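PDB 4QGS: NADPH-dependent aldehyde reductase YqhD from Escherichia coli, which reduces a broad range of short-chain aldehydes, among them butanal, propanal and acrolein, to the corresponding alcohols with NADPH, using one zinc ion per subunit. Local coordinates for residues 202-207 with 295-300. Numbering follows the deposited sequence.
With ZN (zinc ion), chain B.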
loop_
_atom_site.group_PDB
_atom_site.type_symbol
_atom_site.label_atom_id
_atom_site.label_comp_id
_atom_site.label_asym_id
_atom_site.label_seq_id
_atom_site.Cartn_x
_atom_site.Cartn_y
_atom_site.Cartn_z
ATOM N N GLY A 202 -0.888 7.288 5.929
ATOM C CA GLY A 202 -1.776 6.187 5.571
ATOM C C GLY A 202 -3.029 6.679 4.883
ATOM O O GLY A 202 -3.503 6.066 3.909
ATOM N N VAL A 203 -3.586 7.773 5.390
ATOM C CA VAL A 203 -4.781 8.350 4.789
ATOM C C VAL A 203 -4.482 8.841 3.367
ATOM O O VAL A 203 -5.232 8.567 2.432
ATOM C CB VAL A 203 -5.346 9.493 5.653
ATOM C CG1 VAL A 203 -6.407 10.276 4.880
ATOM C CG2 VAL A 203 -5.928 8.914 6.931
ATOM N N VAL A 204 -3.374 9.553 3.197
ATOM C CA VAL A 204 -3.005 10.043 1.873
ATOM C C VAL A 204 -2.744 8.894 0.898
ATOM O O VAL A 204 -3.217 8.913 -0.246
ATOM C CB VAL A 204 -1.763 10.948 1.949
ATOM C CG1 VAL A 204 -1.262 11.271 0.537
ATOM C CG2 VAL A 204 -2.109 12.231 2.682
ATOM N N ASP A 205 -2.025 7.873 1.350
ATOM C CA ASP A 205 -1.673 6.761 0.469
ATOM C C ASP A 205 -2.939 6.014 0.036
ATOM O O ASP A 205 -3.116 5.708 -1.157
ATOM C CB ASP A 205 -0.697 5.820 1.167
ATOM C CG ASP A 205 -0.162 4.719 0.242
ATOM O OD1 ASP A 205 0.148 4.966 -0.958
ATOM O OD2 ASP A 205 -0.048 3.580 0.743
ATOM N N ALA A 206 -3.839 5.759 0.985
ATOM C CA ALA A 206 -5.126 5.133 0.621
ATOM C C ALA A 206 -5.911 5.984 -0.391
ATOM O O ALA A 206 -6.481 5.462 -1.361
ATOM C CB ALA A 206 -5.967 4.882 1.870
ATOM N N PHE A 207 -5.930 7.292 -0.168
ATOM C CA PHE A 207 -6.654 8.222 -1.025
ATOM C C PHE A 207 -6.090 8.146 -2.438
ATOM O O PHE A 207 -6.831 8.039 -3.429
ATOM C CB PHE A 207 -6.546 9.646 -0.456
ATOM C CG PHE A 207 -7.458 10.660 -1.119
ATOM C CD1 PHE A 207 -8.648 11.042 -0.514
ATOM C CD2 PHE A 207 -7.109 11.247 -2.333
ATOM C CE1 PHE A 207 -9.476 11.997 -1.097
ATOM C CE2 PHE A 207 -7.944 12.200 -2.929
ATOM C CZ PHE A 207 -9.122 12.571 -2.314
ATOM N N THR A 295 5.530 11.984 -1.192
ATOM C CA THR A 295 5.819 12.101 -2.623
ATOM C C THR A 295 4.522 12.089 -3.437
ATOM O O THR A 295 4.436 12.741 -4.484
ATOM C CB THR A 295 6.746 10.984 -3.127
ATOM O OG1 THR A 295 6.034 9.737 -3.170
ATOM C CG2 THR A 295 7.990 10.871 -2.216
ATOM N N LEU A 296 3.516 11.354 -2.961
ATOM C CA LEU A 296 2.229 11.306 -3.663
ATOM C C LEU A 296 1.470 12.623 -3.549
ATOM O O LEU A 296 0.827 13.067 -4.507
ATOM C CB LEU A 296 1.353 10.154 -3.125
ATOM C CG LEU A 296 1.984 8.759 -3.117
ATOM C CD1 LEU A 296 1.004 7.716 -2.517
ATOM C CD2 LEU A 296 2.452 8.319 -4.499
ATOM N N ALA A 297 1.519 13.233 -2.371
ATOM C CA ALA A 297 0.824 14.489 -2.133
ATOM C C ALA A 297 1.429 15.597 -2.987
ATOM O O ALA A 297 0.727 16.503 -3.438
ATOM C CB ALA A 297 0.887 14.861 -0.665
ATOM N N ILE A 298 2.735 15.514 -3.216
ATOM C CA ILE A 298 3.397 16.471 -4.085
ATOM C C ILE A 298 3.002 16.261 -5.553
ATOM O O ILE A 298 2.584 17.196 -6.241
ATOM C CB ILE A 298 4.945 16.374 -3.966
ATOM C CG1 ILE A 298 5.423 16.805 -2.568
ATOM C CG2 ILE A 298 5.634 17.209 -5.052
ATOM C CD1 ILE A 298 6.805 16.318 -2.256
ATOM N N VAL A 299 3.134 15.030 -6.033
ATOM C CA VAL A 299 2.966 14.774 -7.466
ATOM C C VAL A 299 1.508 14.836 -7.930
ATOM O O VAL A 299 1.229 15.388 -9.000
ATOM C CB VAL A 299 3.571 13.417 -7.851
ATOM C CG1 VAL A 299 3.240 13.044 -9.302
ATOM C CG2 VAL A 299 5.096 13.473 -7.640
ATOM N N LEU A 300 0.583 14.276 -7.153
ATOM C CA LEU A 300 -0.805 14.138 -7.639
ATOM C C LEU A 300 -1.421 15.440 -8.175
ATOM O O LEU A 300 -1.923 15.447 -9.306
ATOM C CB LEU A 300 -1.716 13.572 -6.540
ATOM C CG LEU A 300 -3.127 13.235 -7.052
ATOM C CD1 LEU A 300 -3.112 11.990 -7.915
ATOM C CD2 LEU A 300 -4.062 13.060 -5.869
HETATM ZN ZN ZN B . 1.172 3.666 -2.304
HETATM O O HOH W 1 2.266 2.024 -3.010
HETATM O O HOH W 2 1.345 2.317 -0.637
#
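Two helical segments, 202-207 and 295-300, approach most closely where Val204 lies across from Ala297, with CA atoms 7.1 Å apart, and where Asp205 is level with Leu296. Only side chains bridge the gap, and one apolar and one polar residue of the first helix do the work. CG1 of Val204 reaches across to the methyl of Ala297, with 4.4 Å between CG1 and CB, a loose van der Waals contact; Phe345 of helix 330-347 touches both residues and completes the apolar cluster. One residue further along, the carboxylate of Asp205 lies beside the isobutyl group of Leu296. CG of Asp205 is anti to its own backbone N (chi1 -173°), which swings the carboxylate toward the other helix, where OD1 lies 3.3 Å from Leu296 CD1. The same oxygen binds zinc at 2.1 Å, whereas Asp205 OD2 stays 3.3 Å from the metal, so the carboxylate is monodentate. Leu296 carries CD1 to 4.1 Å from the zinc, near the ion without being a ligand. The remaining modelled ligands are two water oxygens, each 2.1 Å from the zinc, and the imidazoles of His209, His278 and His292, of which His278 also touches Leu296. Both helices belong to the C-terminal part of this iron-containing alcohol dehydrogenase family member, and their contact forms one wall of its catalytic zinc site. Leu296 CD1 brings no hydrogen-bond donor to its flank of Asp205 OD1, an oxygen that the zinc probably polarises.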